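Local coordinates for protein PlaB phospholipase (Legionella pneumophila, PDB 6ZTI) that acts as a virulence-related phospholipase of the alpha/beta hydrolase class, its activity controlled by NAD(H)-mediated tetramerization, at residues 126-131 and 192-197; 179-184 and 249-254. All coordinates share one frame; numbering follows the deposited sequence.

Contact 1: residues 126-131 and 192-197; sequences LIMLAP and SFVLTG
Met128 packs its terminal methyl between two side chains of the neighbouring strand: CE lies 3.5 Å from Ser192 OG and 3.6 Å from Val194 CG2. The bend at chi3 (-79°) brings CE round to this spot, and the hydroxyl of Ser192, buried here, has no polar partner in the model. Farther along, the Pro131 ring crosses over the other branch of Val194, CD to CG1 at 3.9 Å. Ala130, where the strand has ended, sets its CB 3.4 Å from Thr196 OG1. Between the side chains runs a regular parallel ladder: Phe193 N bonds to Leu126 O, Met128 N to Phe193 O, Leu195 N to Met128 O and Ala130 N to Leu195 O. The bond from Met128 N is almost straight (173° at the hydrogen), although its donor is tilted 24° from the carbonyl plane of Phe193. These are neighbouring strands of the central parallel sheet of the alpha/beta hydrolase fold; strand 93-99 lies beyond 126-129, and helix 102-114 packs on Leu126, and through Pro104 on Pro131, on the side carrying Leu126, Met128, Ser192 and Val194. On the opposite face, also buried, side-chain carbons meet more loosely across the strands, the closest being Ile127 CG1 and Phe193 CD1 at 3.9 Å. Leu129 and Leu195 lie side by side, pointing the same way, CD2 to CB at 4.0 Å. Phe193 turns a ring edge to Leu126 O, with CD1 at 3.4 Å. Helix 286-296 covers Ile127 and Phe193, while Tyr303 meets the Phe193 ring edge-to-face.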
ATOM      1  N   LEU B 126      12.335 -36.196  19.621  1.00 13.92           N
ATOM      2  CA  LEU B 126      11.996 -34.791  19.405  1.00 16.16           C
ATOM      3  C   LEU B 126      11.040 -34.392  20.517  1.00 12.89           C
ATOM      4  O   LEU B 126       9.897 -34.859  20.560  1.00  8.86           O
ATOM      5  CB  LEU B 126      11.384 -34.562  18.027  1.00 10.21           C
ATOM      6  CG  LEU B 126      10.880 -33.138  17.762  1.00 13.68           C
ATOM      7  CD1 LEU B 126      11.973 -32.115  18.055  1.00 14.34           C
ATOM      8  CD2 LEU B 126      10.386 -32.991  16.335  1.00 16.27           C
ATOM      9  N   ILE B 127      11.525 -33.555  21.430  1.00 10.53           N
ATOM     10  CA  ILE B 127      10.766 -33.089  22.579  1.00  7.97           C
ATOM     11  C   ILE B 127      10.554 -31.596  22.378  1.00 10.78           C
ATOM     12  O   ILE B 127      11.476 -30.800  22.567  1.00 10.96           O
ATOM     13  CB  ILE B 127      11.485 -33.387  23.899  1.00 12.60           C
ATOM     14  CG1 ILE B 127      11.798 -34.881  23.998  1.00 13.53           C
ATOM     15  CG2 ILE B 127      10.627 -32.920  25.081  1.00 12.35           C
ATOM     16  CD1 ILE B 127      12.695 -35.258  25.170  1.00 15.40           C
ATOM     17  N   MET B 128       9.341 -31.219  21.984  1.00  8.16           N
ATOM     18  CA  MET B 128       8.986 -29.837  21.683  1.00 10.38           C
ATOM     19  C   MET B 128       8.278 -29.224  22.879  1.00  7.83           C
ATOM     20  O   MET B 128       7.245 -29.738  23.311  1.00 10.34           O
ATOM     21  CB  MET B 128       8.078 -29.777  20.455  1.00  8.60           C
ATOM     22  CG  MET B 128       8.795 -30.055  19.142  1.00  8.73           C
ATOM     23  SD  MET B 128       7.610 -30.266  17.808  1.00 10.30           S
ATOM     24  CE  MET B 128       7.084 -31.948  18.124  1.00  7.56           C
ATOM     25  N   LEU B 129       8.830 -28.126  23.402  1.00  8.61           N
ATOM     26  CA  LEU B 129       8.246 -27.386  24.512  1.00  6.50           C
ATOM     27  C   LEU B 129       7.553 -26.138  23.974  1.00  7.71           C
ATOM     28  O   LEU B 129       8.190 -25.290  23.333  1.00  7.92           O
ATOM     29  CB  LEU B 129       9.314 -27.001  25.537  1.00  7.77           C
ATOM     30  CG  LEU B 129      10.267 -28.104  26.013  1.00  9.18           C
ATOM     31  CD1 LEU B 129      11.353 -27.577  26.965  1.00 17.36           C
ATOM     32  CD2 LEU B 129       9.493 -29.225  26.695  1.00 19.59           C
ATOM     33  N   ALA B 130       6.249 -26.031  24.237  1.00  8.32           N
ATOM     34  CA  ALA B 130       5.402 -24.935  23.766  1.00  7.62           C
ATOM     35  C   ALA B 130       5.743 -24.537  22.332  1.00  7.78           C
ATOM     36  O   ALA B 130       5.953 -23.349  22.058  1.00  6.74           O
ATOM     37  CB  ALA B 130       5.533 -23.723  24.685  1.00  5.66           C
ATOM     38  N   PRO B 131       5.786 -25.491  21.402  1.00 11.63           N
ATOM     39  CA  PRO B 131       6.123 -25.161  20.010  1.00  9.28           C
ATOM     40  C   PRO B 131       4.999 -24.426  19.311  1.00  5.30           C
ATOM     41  O   PRO B 131       3.824 -24.753  19.489  1.00  9.39           O
ATOM     42  CB  PRO B 131       6.332 -26.534  19.372  1.00  8.74           C
ATOM     43  CG  PRO B 131       5.339 -27.378  20.105  1.00  9.67           C
ATOM     44  CD  PRO B 131       5.389 -26.903  21.535  1.00  9.36           C
ATOM     45  N   SER B 192       8.513 -38.650  19.143  1.00 10.73           N
ATOM     46  CA  SER B 192       8.203 -37.232  19.146  1.00 10.52           C
ATOM     47  C   SER B 192       7.187 -36.895  20.233  1.00 13.13           C
ATOM     48  O   SER B 192       6.242 -37.656  20.475  1.00 12.34           O
ATOM     49  CB  SER B 192       7.656 -36.832  17.777  1.00 14.70           C
ATOM     50  OG  SER B 192       7.531 -35.430  17.702  1.00 14.49           O
ATOM     51  N   PHE B 193       7.371 -35.743  20.880  1.00 15.81           N
ATOM     52  CA  PHE B 193       6.517 -35.334  21.991  1.00  8.47           C
ATOM     53  C   PHE B 193       6.298 -33.829  21.956  1.00 10.09           C
ATOM     54  O   PHE B 193       7.200 -33.063  21.598  1.00 10.50           O
ATOM     55  CB  PHE B 193       7.131 -35.686  23.363  1.00 12.03           C
ATOM     56  CG  PHE B 193       7.767 -37.040  23.426  1.00 10.75           C
ATOM     57  CD1 PHE B 193       8.991 -37.276  22.815  1.00 11.06           C
ATOM     58  CD2 PHE B 193       7.162 -38.073  24.127  1.00 10.74           C
ATOM     59  CE1 PHE B 193       9.578 -38.521  22.878  1.00 13.56           C
ATOM     60  CE2 PHE B 193       7.759 -39.324  24.201  1.00 13.72           C
ATOM     61  CZ  PHE B 193       8.965 -39.547  23.576  1.00 10.48           C
ATOM     62  N   VAL B 194       5.105 -33.406  22.372  1.00  7.35           N
ATOM     63  CA  VAL B 194       4.798 -31.997  22.590  1.00  6.86           C
ATOM     64  C   VAL B 194       4.420 -31.810  24.048  1.00  6.88           C
ATOM     65  O   VAL B 194       3.540 -32.507  24.566  1.00  6.38           O
ATOM     66  CB  VAL B 194       3.673 -31.501  21.672  1.00 10.12           C
ATOM     67  CG1 VAL B 194       3.213 -30.104  22.118  1.00  7.91           C
ATOM     68  CG2 VAL B 194       4.163 -31.503  20.202  1.00  6.20           C
ATOM     69  N   LEU B 195       5.110 -30.910  24.720  1.00 11.15           N
ATOM     70  CA  LEU B 195       4.730 -30.502  26.059  1.00  6.54           C
ATOM     71  C   LEU B 195       4.481 -29.007  26.055  1.00  6.04           C
ATOM     72  O   LEU B 195       5.226 -28.251  25.432  1.00  8.36           O
ATOM     73  CB  LEU B 195       5.819 -30.863  27.069  1.00  7.48           C
ATOM     74  CG  LEU B 195       6.228 -32.337  27.157  1.00 15.42           C
ATOM     75  CD1 LEU B 195       7.440 -32.511  28.076  1.00 12.23           C
ATOM     76  CD2 LEU B 195       5.104 -33.194  27.661  1.00 21.91           C
ATOM     77  N   THR B 196       3.420 -28.571  26.721  1.00  8.06           N
ATOM     78  CA  THR B 196       3.212 -27.137  26.845  1.00  7.39           C
ATOM     79  C   THR B 196       2.430 -26.857  28.119  1.00 11.95           C
ATOM     80  O   THR B 196       2.010 -27.771  28.835  1.00  9.43           O
ATOM     81  CB  THR B 196       2.498 -26.575  25.615  1.00 10.72           C
ATOM     82  OG1 THR B 196       2.599 -25.146  25.614  1.00 10.78           O
ATOM     83  CG2 THR B 196       1.080 -26.987  25.646  1.00 11.09           C
ATOM     84  N   GLY B 197       2.270 -25.566  28.409  1.00  6.22           N
ATOM     85  CA  GLY B 197       1.496 -25.131  29.543  1.00  7.94           C
ATOM     86  C   GLY B 197       0.463 -24.124  29.073  1.00  6.49           C
ATOM     87  O   GLY B 197       0.479 -23.687  27.919  1.00  7.75           O
TER

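Contact 2: residues 179-184 and 249-254; sequences SWLDYD and KMTRTQ
A water held between Tyr183 and Gln254 is gripped from three directions: it lies 2.6 Å from Tyr183 O and 2.9 Å from Trp180 O, and accepts the backbone N-H of Gln254 at 3.0 Å. Trp180 O also takes the N-H of Tyr183, closing the type I turn Trp180-Tyr183 that follows on helix 171-180. A second water joins Leu181 O to Arg252 O, 2.6 Å from the latter. The isobutyl group of Leu181 crosses both threonines at about a right angle: CD2 reaches Thr253 CG2 at 3.7 Å, and CD1 comes to 3.9 Å from Thr251 OG1. Strand 245-252 pairs antiparallel with 231-238 in the mixed sheet; the contact sets the turn, in the connection between two strands of the hydrolase sheet, against the last residues of that strand and the chain leading on to strand 257-261. Thr253 OG1 is hydrogen-bonded to Met228 O and Tyr230 N. Within the turn, Trp180 and Tyr183 overlap near their rims, each placing CE2 over a face of the other, while Tyr183 OH is hydrogen-bonded to Asp111 and Arg107 makes a cation-pi contact with the indole. At the exposed end, Gln254 bends at chi2 (-63°) and runs obliquely past Asp184, its CG 3.3 Å from Tyr183 O. A third water lies 2.7 Å from Asp184 OD1, its link to Gln254 NE2 weak.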
ATOM      1  N   SER B 179       2.636 -31.389   4.754  1.00 14.66           N
ATOM      2  CA  SER B 179       3.640 -32.434   4.588  1.00 15.91           C
ATOM      3  C   SER B 179       3.608 -33.408   5.760  1.00 16.09           C
ATOM      4  O   SER B 179       3.662 -34.629   5.567  1.00 15.66           O
ATOM      5  CB  SER B 179       5.031 -31.815   4.452  1.00 13.35           C
ATOM      6  OG  SER B 179       5.995 -32.788   4.078  1.00 15.04           O
ATOM      7  N   TRP B 180       3.501 -32.888   6.987  1.00 13.59           N
ATOM      8  CA  TRP B 180       3.641 -33.742   8.159  1.00 10.50           C
ATOM      9  C   TRP B 180       2.456 -34.670   8.341  1.00 13.68           C
ATOM     10  O   TRP B 180       2.550 -35.610   9.140  1.00 12.12           O
ATOM     11  CB  TRP B 180       3.874 -32.892   9.412  1.00 10.30           C
ATOM     12  CG  TRP B 180       5.336 -32.780   9.722  1.00  9.50           C
ATOM     13  CD1 TRP B 180       6.259 -32.040   9.043  1.00 10.45           C
ATOM     14  CD2 TRP B 180       6.054 -33.456  10.768  1.00 11.24           C
ATOM     15  NE1 TRP B 180       7.498 -32.203   9.605  1.00 12.12           N
ATOM     16  CE2 TRP B 180       7.404 -33.076  10.658  1.00 11.25           C
ATOM     17  CE3 TRP B 180       5.686 -34.348  11.780  1.00 12.26           C
ATOM     18  CZ2 TRP B 180       8.386 -33.545  11.527  1.00 12.95           C
ATOM     19  CZ3 TRP B 180       6.668 -34.814  12.652  1.00 10.93           C
ATOM     20  CH2 TRP B 180       7.996 -34.415  12.518  1.00 11.49           C
ATOM     21  N   LEU B 181       1.360 -34.453   7.606  1.00 16.05           N
ATOM     22  CA  LEU B 181       0.269 -35.420   7.613  1.00 17.33           C
ATOM     23  C   LEU B 181       0.742 -36.817   7.223  1.00 20.03           C
ATOM     24  O   LEU B 181       0.182 -37.813   7.696  1.00 25.54           O
ATOM     25  CB  LEU B 181      -0.850 -34.960   6.675  1.00 12.26           C
ATOM     26  CG  LEU B 181      -1.604 -33.744   7.206  1.00 16.81           C
ATOM     27  CD1 LEU B 181      -2.362 -33.054   6.115  1.00 15.30           C
ATOM     28  CD2 LEU B 181      -2.564 -34.152   8.330  1.00 18.05           C
ATOM     29  N   ASP B 182       1.766 -36.917   6.381  1.00 18.44           N
ATOM     30  CA  ASP B 182       2.240 -38.203   5.878  1.00 24.73           C
ATOM     31  C   ASP B 182       3.307 -38.852   6.758  1.00 22.24           C
ATOM     32  O   ASP B 182       3.749 -39.964   6.452  1.00 25.92           O
ATOM     33  CB  ASP B 182       2.801 -38.031   4.460  1.00 31.86           C
ATOM     34  CG  ASP B 182       1.795 -37.422   3.510  1.00 45.35           C
ATOM     35  OD1 ASP B 182       0.635 -37.888   3.499  1.00 57.50           O
ATOM     36  OD2 ASP B 182       2.160 -36.469   2.788  1.00 65.56           O
ATOM     37  N   TYR B 183       3.738 -38.198   7.829  1.00 17.71           N
ATOM     38  CA  TYR B 183       4.805 -38.740   8.661  1.00 15.68           C
ATOM     39  C   TYR B 183       4.286 -39.849   9.574  1.00 15.89           C
ATOM     40  O   TYR B 183       3.149 -39.804  10.062  1.00 17.15           O
ATOM     41  CB  TYR B 183       5.412 -37.644   9.532  1.00 16.24           C
ATOM     42  CG  TYR B 183       6.411 -36.719   8.857  1.00 12.81           C
ATOM     43  CD1 TYR B 183       6.115 -36.070   7.667  1.00 13.83           C
ATOM     44  CD2 TYR B 183       7.654 -36.477   9.446  1.00  9.77           C
ATOM     45  CE1 TYR B 183       7.036 -35.201   7.075  1.00 11.60           C
ATOM     46  CE2 TYR B 183       8.565 -35.617   8.871  1.00 15.37           C
ATOM     47  CZ  TYR B 183       8.253 -34.990   7.692  1.00 14.41           C
ATOM     48  OH  TYR B 183       9.177 -34.154   7.148  1.00 16.52           O
ATOM     49  N   ASP B 184       5.143 -40.847   9.822  1.00 11.76           N
ATOM     50  CA  ASP B 184       4.945 -41.818  10.906  1.00 13.82           C
ATOM     51  C   ASP B 184       6.281 -41.926  11.629  1.00 10.46           C
ATOM     52  O   ASP B 184       7.090 -42.815  11.350  1.00 15.14           O
ATOM     53  CB  ASP B 184       4.461 -43.170  10.425  1.00 12.74           C
ATOM     54  CG  ASP B 184       3.825 -43.994  11.553  1.00  9.98           C
ATOM     55  OD1 ASP B 184       4.115 -43.722  12.738  1.00 15.44           O
ATOM     56  OD2 ASP B 184       3.029 -44.913  11.273  1.00 20.09           O
ATOM     57  N   LYS B 249     -13.220 -34.905   2.505  1.00 14.61           N
ATOM     58  CA  LYS B 249     -12.172 -35.871   2.783  1.00 16.31           C
ATOM     59  C   LYS B 249     -11.389 -35.353   3.972  1.00 20.78           C
ATOM     60  O   LYS B 249     -10.965 -34.198   3.964  1.00 15.61           O
ATOM     61  CB  LYS B 249     -11.235 -36.066   1.590  1.00 17.84           C
ATOM     62  CG  LYS B 249      -9.910 -36.748   1.966  1.00 25.43           C
ATOM     63  CD  LYS B 249      -9.295 -37.461   0.773  1.00 54.70           C
ATOM     64  CE  LYS B 249      -7.899 -37.985   1.088  1.00 53.25           C
ATOM     65  NZ  LYS B 249      -7.119 -38.283  -0.151  1.00 62.51           N
ATOM     66  N   MET B 250     -11.193 -36.193   4.984  1.00 14.71           N
ATOM     67  CA  MET B 250     -10.444 -35.799   6.166  1.00 12.97           C
ATOM     68  C   MET B 250      -9.247 -36.717   6.326  1.00 24.25           C
ATOM     69  O   MET B 250      -9.363 -37.937   6.179  1.00 19.76           O
ATOM     70  CB  MET B 250     -11.319 -35.836   7.418  1.00 19.49           C
ATOM     71  CG  MET B 250     -10.601 -35.368   8.680  1.00 27.71           C
ATOM     72  SD  MET B 250     -11.675 -35.332  10.127  1.00 57.39           S
ATOM     73  CE  MET B 250     -12.471 -33.750   9.923  1.00 33.16           C
ATOM     74  N   THR B 251      -8.098 -36.121   6.600  1.00 12.65           N
ATOM     75  CA  THR B 251      -6.881 -36.863   6.878  1.00 16.60           C
ATOM     76  C   THR B 251      -6.314 -36.342   8.187  1.00 14.86           C
ATOM     77  O   THR B 251      -6.450 -35.160   8.520  1.00 14.79           O
ATOM     78  CB  THR B 251      -5.846 -36.741   5.750  1.00 15.76           C
ATOM     79  OG1 THR B 251      -5.483 -35.373   5.573  1.00 30.25           O
ATOM     80  CG2 THR B 251      -6.409 -37.272   4.438  1.00 22.35           C
ATOM     81  N   ARG B 252      -5.709 -37.239   8.944  1.00 17.33           N
ATOM     82  CA  ARG B 252      -5.231 -36.918  10.274  1.00  8.15           C
ATOM     83  C   ARG B 252      -3.790 -37.383  10.433  1.00 13.66           C
ATOM     84  O   ARG B 252      -3.376 -38.391   9.852  1.00 17.58           O
ATOM     85  CB  ARG B 252      -6.143 -37.570  11.324  1.00 15.40           C
ATOM     86  CG  ARG B 252      -6.026 -36.979  12.667  1.00 17.39           C
ATOM     87  CD  ARG B 252      -7.047 -37.547  13.613  1.00 15.58           C
ATOM     88  NE  ARG B 252      -6.627 -37.312  14.985  1.00 17.26           N
ATOM     89  CZ  ARG B 252      -6.840 -36.191  15.662  1.00 11.78           C
ATOM     90  NH1 ARG B 252      -7.500 -35.181  15.116  1.00 22.35           N
ATOM     91  NH2 ARG B 252      -6.398 -36.093  16.905  1.00 22.80           N
ATOM     92  N   THR B 253      -3.026 -36.635  11.222  1.00 11.50           N
ATOM     93  CA  THR B 253      -1.674 -37.043  11.554  1.00 13.06           C
ATOM     94  C   THR B 253      -1.710 -38.309  12.402  1.00  9.84           C
ATOM     95  O   THR B 253      -2.725 -38.643  13.014  1.00 10.09           O
ATOM     96  CB  THR B 253      -0.954 -35.946  12.335  1.00 11.32           C
ATOM     97  OG1 THR B 253      -1.738 -35.602  13.486  1.00 10.15           O
ATOM     98  CG2 THR B 253      -0.759 -34.716  11.500  1.00  8.01           C
ATOM     99  N   GLN B 254      -0.579 -39.005  12.448  1.00 15.41           N
ATOM    100  CA  GLN B 254      -0.440 -40.123  13.356  1.00 12.00           C
ATOM    101  C   GLN B 254      -0.433 -39.606  14.789  1.00 13.90           C
ATOM    102  O   GLN B 254      -0.084 -38.452  15.034  1.00  8.14           O
ATOM    103  CB  GLN B 254       0.842 -40.890  13.060  1.00 15.14           C
ATOM    104  CG  GLN B 254       0.832 -41.570  11.705  1.00 20.41           C
ATOM    105  CD  GLN B 254      -0.245 -42.627  11.609  1.00 31.21           C
ATOM    106  OE1 GLN B 254      -1.137 -42.557  10.757  1.00 30.03           O
ATOM    107  NE2 GLN B 254      -0.170 -43.613  12.489  1.00 23.88           N
TER
HETATM  108  O   HOH W   1       1.631 -37.844  10.804  1.00 11.04           O
HETATM  109  O   HOH W   2      -1.451 -39.911   8.869  1.00 25.69           O
HETATM  110  O   HOH W   3       2.373 -44.204  14.738  1.00 16.75           O

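From the N terminus the segments come in the order 126-131, 179-184, 192-197 and 249-254, so the two contacts cross. Contact 1 closes a loop of 60 residues, mostly helix and irregular chain, that leaves one strand of the parallel sheet and returns to its neighbour; helix 171-180, whose last residues enter contact 2, lies on this excursion. Contact 2 closes a loop of 64 residues that passes through strand 191-197 and then the antiparallel pair 231-238 and 245-252. The centres are about 18 Å apart and the nearest atoms about 5 Å, without touching. Contact 1 is internal to the hydrolase sheet, whereas contact 2 joins the turn after helix 171-180 to the end of a strand of the mixed sheet.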